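Local coordinates for urea carboxylase (Thermus thermophilus, PDB 3OEP), which is of unknown function, a KipI-KipA homologue with cyclophilin-like domains that may bind ATP but is not the allophanate hydrolase once supposed, at residues Gly229-Val235 with Leu273-Lys279; Arg249-Leu253 with Ala418-Gly422; Pro252-Ala258 with Val330-Leu334. One frame throughout, in Å; residues are numbered along the deposited sequence.

Contact 1: Gly229-Val235 with Leu273-Lys279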
loop_
_atom_site.group_PDB
_atom_site.type_symbol
_atom_site.label_atom_id
_atom_site.label_comp_id
_atom_site.label_asym_id
_atom_site.label_seq_id
_atom_site.Cartn_x
_atom_site.Cartn_y
_atom_site.Cartn_z
ATOM N N GLY A 229 -11.486 15.844 8.369
ATOM C CA GLY A 229 -11.697 14.743 9.291
ATOM C C GLY A 229 -10.349 14.147 9.661
ATOM O O GLY A 229 -9.292 14.736 9.394
ATOM N N LEU A 230 -10.380 12.963 10.256
ATOM C CA LEU A 230 -9.157 12.279 10.683
ATOM C C LEU A 230 -8.209 11.997 9.512
ATOM O O LEU A 230 -7.005 12.263 9.601
ATOM C CB LEU A 230 -9.523 10.971 11.385
ATOM C CG LEU A 230 -8.386 10.072 11.875
ATOM C CD1 LEU A 230 -7.513 10.810 12.870
ATOM C CD2 LEU A 230 -8.959 8.802 12.488
ATOM N N MET A 231 -8.753 11.446 8.430
ATOM C CA MET A 231 -7.964 11.114 7.241
ATOM C C MET A 231 -8.871 11.001 6.017
ATOM O O MET A 231 -9.263 9.904 5.599
ATOM C CB MET A 231 -7.153 9.825 7.452
ATOM C CG MET A 231 -5.976 9.697 6.480
ATOM S SD MET A 231 -5.086 8.129 6.585
ATOM C CE MET A 231 -4.549 8.154 8.295
ATOM N N ASP A 232 -9.205 12.157 5.449
ATOM C CA ASP A 232 -10.072 12.222 4.275
ATOM C C ASP A 232 -9.198 12.083 3.042
ATOM O O ASP A 232 -8.238 12.836 2.879
ATOM C CB ASP A 232 -10.815 13.564 4.203
ATOM C CG ASP A 232 -11.343 14.024 5.543
ATOM O OD1 ASP A 232 -11.037 15.180 5.919
ATOM O OD2 ASP A 232 -12.063 13.254 6.222
ATOM N N LEU A 233 -9.527 11.125 2.180
ATOM C CA LEU A 233 -8.725 10.829 1.003
ATOM C C LEU A 233 -9.598 10.860 -0.238
ATOM O O LEU A 233 -10.693 10.307 -0.230
ATOM C CB LEU A 233 -8.102 9.440 1.122
ATOM C CG LEU A 233 -7.175 9.167 2.305
ATOM C CD1 LEU A 233 -6.751 7.692 2.318
ATOM C CD2 LEU A 233 -5.953 10.072 2.238
ATOM N N VAL A 234 -9.105 11.482 -1.304
ATOM C CA VAL A 234 -9.724 11.331 -2.615
ATOM C C VAL A 234 -9.160 10.062 -3.243
ATOM O O VAL A 234 -7.963 9.992 -3.516
ATOM C CB VAL A 234 -9.432 12.531 -3.525
ATOM C CG1 VAL A 234 -10.011 12.300 -4.915
ATOM C CG2 VAL A 234 -10.015 13.806 -2.911
ATOM N N VAL A 235 -10.013 9.064 -3.456
ATOM C CA VAL A 235 -9.582 7.787 -4.038
ATOM C C VAL A 235 -10.326 7.454 -5.326
ATOM O O VAL A 235 -11.494 7.812 -5.483
ATOM C CB VAL A 235 -9.765 6.620 -3.045
ATOM C CG1 VAL A 235 -8.898 6.823 -1.805
ATOM C CG2 VAL A 235 -11.239 6.449 -2.655
ATOM N N LEU A 273 -13.668 9.864 -5.703
ATOM C CA LEU A 273 -14.614 10.290 -4.674
ATOM C C LEU A 273 -13.877 10.391 -3.343
ATOM O O LEU A 273 -12.679 10.097 -3.276
ATOM C CB LEU A 273 -15.820 9.337 -4.603
ATOM C CG LEU A 273 -15.714 8.006 -3.850
ATOM C CD1 LEU A 273 -17.039 7.254 -3.952
ATOM C CD2 LEU A 273 -14.593 7.162 -4.357
ATOM N N LEU A 274 -14.583 10.845 -2.311
ATOM C CA LEU A 274 -13.994 11.046 -0.992
ATOM C C LEU A 274 -14.251 9.845 -0.080
ATOM O O LEU A 274 -15.374 9.378 0.020
ATOM C CB LEU A 274 -14.581 12.305 -0.357
ATOM C CG LEU A 274 -13.882 12.827 0.896
ATOM C CD1 LEU A 274 -12.404 13.028 0.636
ATOM C CD2 LEU A 274 -14.529 14.129 1.349
ATOM N N GLU A 275 -13.193 9.357 0.572
ATOM C CA GLU A 275 -13.301 8.353 1.623
ATOM C C GLU A 275 -12.924 9.051 2.922
ATOM O O GLU A 275 -11.955 9.808 2.957
ATOM C CB GLU A 275 -12.333 7.187 1.387
ATOM C CG GLU A 275 -12.394 6.117 2.474
ATOM C CD GLU A 275 -11.315 5.067 2.329
ATOM O OE1 GLU A 275 -10.311 5.173 3.061
ATOM O OE2 GLU A 275 -11.479 4.140 1.501
ATOM N N PHE A 276 -13.681 8.800 3.984
ATOM C CA PHE A 276 -13.320 9.283 5.318
ATOM C C PHE A 276 -13.600 8.222 6.369
ATOM O O PHE A 276 -14.496 7.392 6.212
ATOM C CB PHE A 276 -14.051 10.584 5.665
ATOM C CG PHE A 276 -15.521 10.545 5.390
ATOM C CD1 PHE A 276 -16.424 10.258 6.399
ATOM C CD2 PHE A 276 -16.004 10.793 4.111
ATOM C CE1 PHE A 276 -17.785 10.217 6.135
ATOM C CE2 PHE A 276 -17.364 10.747 3.843
ATOM C CZ PHE A 276 -18.251 10.462 4.857
ATOM N N ALA A 277 -12.823 8.254 7.445
ATOM C CA ALA A 277 -12.917 7.237 8.477
ATOM C C ALA A 277 -12.910 7.850 9.869
ATOM O O ALA A 277 -12.190 8.817 10.122
ATOM C CB ALA A 277 -11.776 6.239 8.334
ATOM N N TYR A 278 -13.736 7.287 10.751
ATOM C CA TYR A 278 -13.787 7.634 12.177
ATOM C C TYR A 278 -14.392 9.025 12.446
ATOM O O TYR A 278 -15.370 9.157 13.193
ATOM C CB TYR A 278 -12.399 7.467 12.837
ATOM C CG TYR A 278 -11.849 6.032 12.800
ATOM C CD1 TYR A 278 -10.964 5.620 11.803
ATOM C CD2 TYR A 278 -12.226 5.099 13.763
ATOM C CE1 TYR A 278 -10.463 4.301 11.771
ATOM C CE2 TYR A 278 -11.734 3.792 13.743
ATOM C CZ TYR A 278 -10.856 3.399 12.748
ATOM O OH TYR A 278 -10.385 2.093 12.754
ATOM N N LYS A 279 -13.815 10.054 11.827
ATOM C CA LYS A 279 -14.332 11.409 11.906
ATOM C C LYS A 279 -14.323 12.008 10.507
ATOM O O LYS A 279 -13.293 12.000 9.834
ATOM C CB LYS A 279 -13.475 12.265 12.835
ATOM C CG LYS A 279 -14.000 13.673 13.051
ATOM C CD LYS A 279 -13.105 14.465 13.979
ATOM C CE LYS A 279 -13.588 15.899 14.114
ATOM N NZ LYS A 279 -12.706 16.700 15.007
HETATM O O HOH W 1 -11.564 11.090 7.801
HETATM O O HOH W 2 -10.096 7.338 4.913
#
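Where an edge strand peels away from its neighbour, solvent or side chains can take over the bonds that the backbone gives up, as this antiparallel pair illustrates. Strand 233-235 borders a five-stranded sheet, beside strand 273-277. Leu233 and Glu275 exchange two hydrogen bonds, Leu233 N to Glu275 O at 2.9 Å and Glu275 N to Leu233 O at 2.8 Å; Val235 N to Leu273 O (2.9 Å) and Leu273 N to Val235 O (3.0 Å) close the next hydrogen-bonded pair. Towards Met231 the chains part. Water 1 fills the gap, accepting from Met231 N (2.9 Å) and Ala277 N (3.1 Å) and lying 2.7 Å from Asp232 OD2 and 2.8 Å from Lys279 O. Direct bonding resumes with Leu230 N to Lys279 O, 3.1 Å, while Asp232 OD1 takes Gly229 N at 2.6 Å. Water 2 donates to both Met231 O (2.8 Å) and Glu275 OE1 (2.9 Å). Further partners of the Glu275 carboxylate lie outside: OE1 forms salt bridges with Arg331 and Arg420, and OE2 bonds Tyr333 OH and Leu253 N. Backbone polarity is met by strand pairing, then by water and the Asp232 carboxylate, and a buried negative charge faces two arginines.

Contact 2: Arg249-Leu253 with Ala418-Gly422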
loop_
_atom_site.group_PDB
_atom_site.type_symbol
_atom_site.label_atom_id
_atom_site.label_comp_id
_atom_site.label_asym_id
_atom_site.label_seq_id
_atom_site.Cartn_x
_atom_site.Cartn_y
_atom_site.Cartn_z
ATOM N N ARG A 249 -1.764 -0.808 -3.799
ATOM C CA ARG A 249 -3.006 -0.788 -4.561
ATOM C C ARG A 249 -3.802 0.476 -4.246
ATOM O O ARG A 249 -4.332 1.130 -5.145
ATOM C CB ARG A 249 -3.846 -2.018 -4.208
ATOM C CG ARG A 249 -5.222 -2.073 -4.850
ATOM C CD ARG A 249 -5.174 -1.971 -6.360
ATOM N NE ARG A 249 -4.048 -2.708 -6.909
ATOM C CZ ARG A 249 -3.950 -4.032 -6.955
ATOM N NH1 ARG A 249 -4.923 -4.812 -6.485
ATOM N NH2 ARG A 249 -2.854 -4.587 -7.466
ATOM N N SER A 250 -3.885 0.802 -2.958
ATOM C CA SER A 250 -4.673 1.938 -2.494
ATOM C C SER A 250 -6.126 1.783 -2.976
ATOM O O SER A 250 -6.638 0.667 -3.038
ATOM C CB SER A 250 -4.028 3.257 -2.939
ATOM O OG SER A 250 -4.683 4.386 -2.375
ATOM N N GLY A 251 -6.791 2.878 -3.326
ATOM C CA GLY A 251 -8.204 2.815 -3.672
ATOM C C GLY A 251 -9.068 2.745 -2.420
ATOM O O GLY A 251 -8.575 2.945 -1.310
ATOM N N PRO A 252 -10.363 2.448 -2.586
ATOM C CA PRO A 252 -11.257 2.456 -1.424
ATOM C C PRO A 252 -11.077 1.205 -0.576
ATOM O O PRO A 252 -10.858 0.121 -1.121
ATOM C CB PRO A 252 -12.651 2.494 -2.055
ATOM C CG PRO A 252 -12.476 1.829 -3.382
ATOM C CD PRO A 252 -11.066 2.066 -3.824
ATOM N N LEU A 253 -11.155 1.355 0.742
ATOM C CA LEU A 253 -10.993 0.211 1.644
ATOM C C LEU A 253 -12.267 -0.638 1.706
ATOM O O LEU A 253 -12.203 -1.847 1.956
ATOM C CB LEU A 253 -10.573 0.673 3.040
ATOM C CG LEU A 253 -9.645 -0.287 3.783
ATOM C CD1 LEU A 253 -8.276 -0.329 3.091
ATOM C CD2 LEU A 253 -9.500 0.108 5.244
ATOM N N ALA A 418 -7.100 -0.889 13.511
ATOM C CA ALA A 418 -7.507 -1.064 12.119
ATOM C C ALA A 418 -7.282 0.217 11.340
ATOM O O ALA A 418 -7.739 1.285 11.751
ATOM C CB ALA A 418 -8.967 -1.460 12.033
ATOM N N ASP A 419 -6.599 0.103 10.207
ATOM C CA ASP A 419 -6.467 1.232 9.296
ATOM C C ASP A 419 -6.379 0.714 7.863
ATOM O O ASP A 419 -6.732 -0.439 7.605
ATOM C CB ASP A 419 -5.288 2.127 9.709
ATOM C CG ASP A 419 -3.944 1.422 9.667
ATOM O OD1 ASP A 419 -3.805 0.349 9.041
ATOM O OD2 ASP A 419 -2.996 1.976 10.264
ATOM N N ARG A 420 -5.949 1.555 6.934
ATOM C CA ARG A 420 -5.893 1.148 5.523
ATOM C C ARG A 420 -4.754 0.173 5.232
ATOM O O ARG A 420 -4.775 -0.510 4.211
ATOM C CB ARG A 420 -5.773 2.365 4.612
ATOM C CG ARG A 420 -7.008 3.261 4.608
ATOM C CD ARG A 420 -6.776 4.538 3.811
ATOM N NE ARG A 420 -6.248 4.236 2.481
ATOM C CZ ARG A 420 -6.981 3.917 1.413
ATOM N NH1 ARG A 420 -8.311 3.886 1.460
ATOM N NH2 ARG A 420 -6.370 3.638 0.271
ATOM N N VAL A 421 -3.753 0.127 6.108
ATOM C CA VAL A 421 -2.634 -0.798 5.935
ATOM C C VAL A 421 -3.054 -2.212 6.340
ATOM O O VAL A 421 -2.757 -3.189 5.647
ATOM C CB VAL A 421 -1.394 -0.351 6.743
ATOM C CG1 VAL A 421 -0.297 -1.404 6.673
ATOM C CG2 VAL A 421 -0.880 0.993 6.237
ATOM N N GLY A 422 -3.746 -2.326 7.468
ATOM C CA GLY A 422 -4.255 -3.613 7.892
ATOM C C GLY A 422 -5.001 -3.598 9.205
ATOM O O GLY A 422 -5.193 -2.548 9.819
#
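This is a polar loop-to-loop junction in which one arginine reaches from a strand connection of a cyclophilin-like barrel to the loop leading into helix 255-264. Residues 418-422 link two adjacent, antiparallel barrel strands, 413-418 and 422-426; neither segment pairs its backbone with the other, and 225 Å² is buried in all. Arg420 supplies the largest part of that area. Its guanidinium approaches Gly251 edge-on and grips the carbonyl with both terminal nitrogens, Arg420 NH1 to Gly251 O at 2.9 Å and Arg420 NH2 to the same Gly251 O at 2.8 Å. The charge has further partners: NE forms a salt bridge with Asp459 and NH1 with Glu275. Gly251 offers its carbonyl from a conformation (phi 79°, psi -169°) in which a CB would press against both the preceding carbonyl oxygen and Pro252 CD. Leu253 CD1 makes an aliphatic contact with Arg420 CB at 4.0 Å, and Leu253 CD2 packs against Asp419 O at 3.7 Å. On the barrel side, Asp419 OD1 accepts from Val421 N (2.9 Å) and Gly422 N (3.1 Å), an Asx turn and Asx motif that brace the connection from within. The general lesson is that a guanidinium can serve two acidic groups and a backbone carbonyl at once, so a single side chain joins separate parts of the fold through directional bonds, two of them salt bridges.

Contact 3: Pro252-Ala258 with Val330-Leu334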
loop_
_atom_site.group_PDB
_atom_site.type_symbol
_atom_site.label_atom_id
_atom_site.label_comp_id
_atom_site.label_asym_id
_atom_site.label_seq_id
_atom_site.Cartn_x
_atom_site.Cartn_y
_atom_site.Cartn_z
ATOM N N PRO A 252 -10.363 2.448 -2.586
ATOM C CA PRO A 252 -11.257 2.456 -1.424
ATOM C C PRO A 252 -11.077 1.205 -0.576
ATOM O O PRO A 252 -10.858 0.121 -1.121
ATOM C CB PRO A 252 -12.651 2.494 -2.055
ATOM C CG PRO A 252 -12.476 1.829 -3.382
ATOM C CD PRO A 252 -11.066 2.066 -3.824
ATOM N N LEU A 253 -11.155 1.355 0.742
ATOM C CA LEU A 253 -10.993 0.211 1.644
ATOM C C LEU A 253 -12.267 -0.638 1.706
ATOM O O LEU A 253 -12.203 -1.847 1.956
ATOM C CB LEU A 253 -10.573 0.673 3.040
ATOM C CG LEU A 253 -9.645 -0.287 3.783
ATOM C CD1 LEU A 253 -8.276 -0.329 3.091
ATOM C CD2 LEU A 253 -9.500 0.108 5.244
ATOM N N ASP A 254 -13.415 0.004 1.484
ATOM C CA ASP A 254 -14.694 -0.686 1.320
ATOM C C ASP A 254 -15.178 -0.370 -0.096
ATOM O O ASP A 254 -15.914 0.592 -0.323
ATOM C CB ASP A 254 -15.670 -0.221 2.410
ATOM C CG ASP A 254 -17.097 -0.746 2.229
ATOM O OD1 ASP A 254 -17.381 -1.562 1.320
ATOM O OD2 ASP A 254 -17.950 -0.303 3.022
ATOM N N ALA A 255 -14.716 -1.173 -1.053
ATOM C CA ALA A 255 -14.935 -0.888 -2.473
ATOM C C ALA A 255 -16.410 -0.939 -2.892
ATOM O O ALA A 255 -16.857 -0.094 -3.671
ATOM C CB ALA A 255 -14.087 -1.824 -3.344
ATOM N N PRO A 256 -17.184 -1.919 -2.383
ATOM C CA PRO A 256 -18.601 -1.922 -2.765
ATOM C C PRO A 256 -19.351 -0.644 -2.364
ATOM O O PRO A 256 -20.218 -0.171 -3.110
ATOM C CB PRO A 256 -19.162 -3.136 -2.024
ATOM C CG PRO A 256 -17.996 -4.051 -1.875
ATOM C CD PRO A 256 -16.794 -3.167 -1.698
ATOM N N SER A 257 -19.017 -0.088 -1.205
ATOM C CA SER A 257 -19.632 1.167 -0.774
ATOM C C SER A 257 -19.217 2.322 -1.673
ATOM O O SER A 257 -20.056 3.158 -2.034
ATOM C CB SER A 257 -19.303 1.468 0.686
ATOM O OG SER A 257 -19.922 0.504 1.517
ATOM N N ALA A 258 -17.936 2.370 -2.041
ATOM C CA ALA A 258 -17.447 3.406 -2.953
ATOM C C ALA A 258 -18.154 3.321 -4.303
ATOM O O ALA A 258 -18.600 4.331 -4.862
ATOM C CB ALA A 258 -15.934 3.290 -3.145
ATOM N N VAL A 330 -17.042 2.488 10.363
ATOM C CA VAL A 330 -16.165 3.620 10.554
ATOM C C VAL A 330 -15.866 4.388 9.285
ATOM O O VAL A 330 -15.299 5.460 9.376
ATOM C CB VAL A 330 -14.809 3.194 11.151
ATOM C CG1 VAL A 330 -15.000 2.613 12.535
ATOM C CG2 VAL A 330 -14.098 2.210 10.231
ATOM N N ARG A 331 -16.254 3.863 8.121
ATOM C CA ARG A 331 -15.755 4.389 6.849
ATOM C C ARG A 331 -16.885 4.764 5.899
ATOM O O ARG A 331 -17.700 3.929 5.518
ATOM C CB ARG A 331 -14.832 3.365 6.202
ATOM C CG ARG A 331 -13.972 3.886 5.066
ATOM C CD ARG A 331 -12.863 2.878 4.733
ATOM N NE ARG A 331 -12.114 2.524 5.941
ATOM C CZ ARG A 331 -11.032 3.147 6.402
ATOM N NH1 ARG A 331 -10.461 4.135 5.731
ATOM N NH2 ARG A 331 -10.487 2.736 7.539
ATOM N N GLY A 332 -16.907 6.035 5.521
ATOM C CA GLY A 332 -17.927 6.571 4.628
ATOM C C GLY A 332 -17.338 7.057 3.319
ATOM O O GLY A 332 -16.122 7.296 3.216
ATOM N N TYR A 333 -18.214 7.195 2.322
ATOM C CA TYR A 333 -17.867 7.663 0.984
ATOM C C TYR A 333 -18.816 8.758 0.529
ATOM O O TYR A 333 -20.029 8.654 0.710
ATOM C CB TYR A 333 -17.912 6.506 -0.024
ATOM C CG TYR A 333 -16.865 5.495 0.308
ATOM C CD1 TYR A 333 -17.137 4.456 1.186
ATOM C CD2 TYR A 333 -15.566 5.638 -0.176
ATOM C CE1 TYR A 333 -16.147 3.554 1.546
ATOM C CE2 TYR A 333 -14.573 4.744 0.178
ATOM C CZ TYR A 333 -14.865 3.707 1.033
ATOM O OH TYR A 333 -13.868 2.828 1.389
ATOM N N LEU A 334 -18.254 9.805 -0.061
ATOM C CA LEU A 334 -19.051 10.869 -0.651
ATOM C C LEU A 334 -18.658 11.004 -2.111
ATOM O O LEU A 334 -17.507 11.310 -2.417
ATOM C CB LEU A 334 -18.821 12.183 0.084
ATOM C CG LEU A 334 -19.672 13.370 -0.371
ATOM C CD1 LEU A 334 -21.127 13.156 0.015
ATOM C CD2 LEU A 334 -19.120 14.661 0.229
#
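Tyr333, Arg331 and Leu253 account for most of the surface lost where the start of helix 255-264 lies against strand 331-336. Tyr333 dominates with 109 Å². Its ring carries Ala258 CB over one face, a CH-pi contact 4.0 Å from the centroid, while Pro252 CB comes within 3.7 Å of Tyr333 CE2 and Ser257 CB within 3.7 Å of Tyr333 CD1. At the ring's tip, Tyr333 OH accepts from Asp254 N at 2.9 Å and is also hydrogen-bonded to Glu275. Two residues before, Arg331 spreads its guanidinium beneath Leu253, whose CD2 lies 3.6 Å from Arg331 CZ; Arg331 NE is hydrogen-bonded to Gly481 O, and NH1 forms a salt bridge with Glu275. Asp254 is the N-cap: its OD2 takes Ser257 OG at 2.6 Å, and its OD1 accepts weakly from Ser257 N at 3.4 Å. A tyrosine can thus meet a helix's first turn with both an apolar face and a polar tip hydrogen-bonded to the N-cap residue's backbone.

How the contacts relate
The three contacts cluster, their centres about 9 Å (contacts 1 and 3), 10 Å (2 and 3) and 11 Å (1 and 2) apart. Contacts 1 and 3 belong to one five-stranded antiparallel sheet, in which strands 233-235, 273-277 and 331-336 lie side by side, with helix 255-264 packed on the last two. Contact 2 shares Pro252 and Leu253 with contact 3 and runs to the barrel formed by strands between 390 and 492. Along the chain come 229-235, 249-258, 273-279, 330-334 and 418-422, so contact 1 crosses both of the others. Glu275 of contact 1 meets Arg420 and Leu253 of contact 2 and Tyr333 and Arg331 of contact 3, tying sheet, helix start and barrel together.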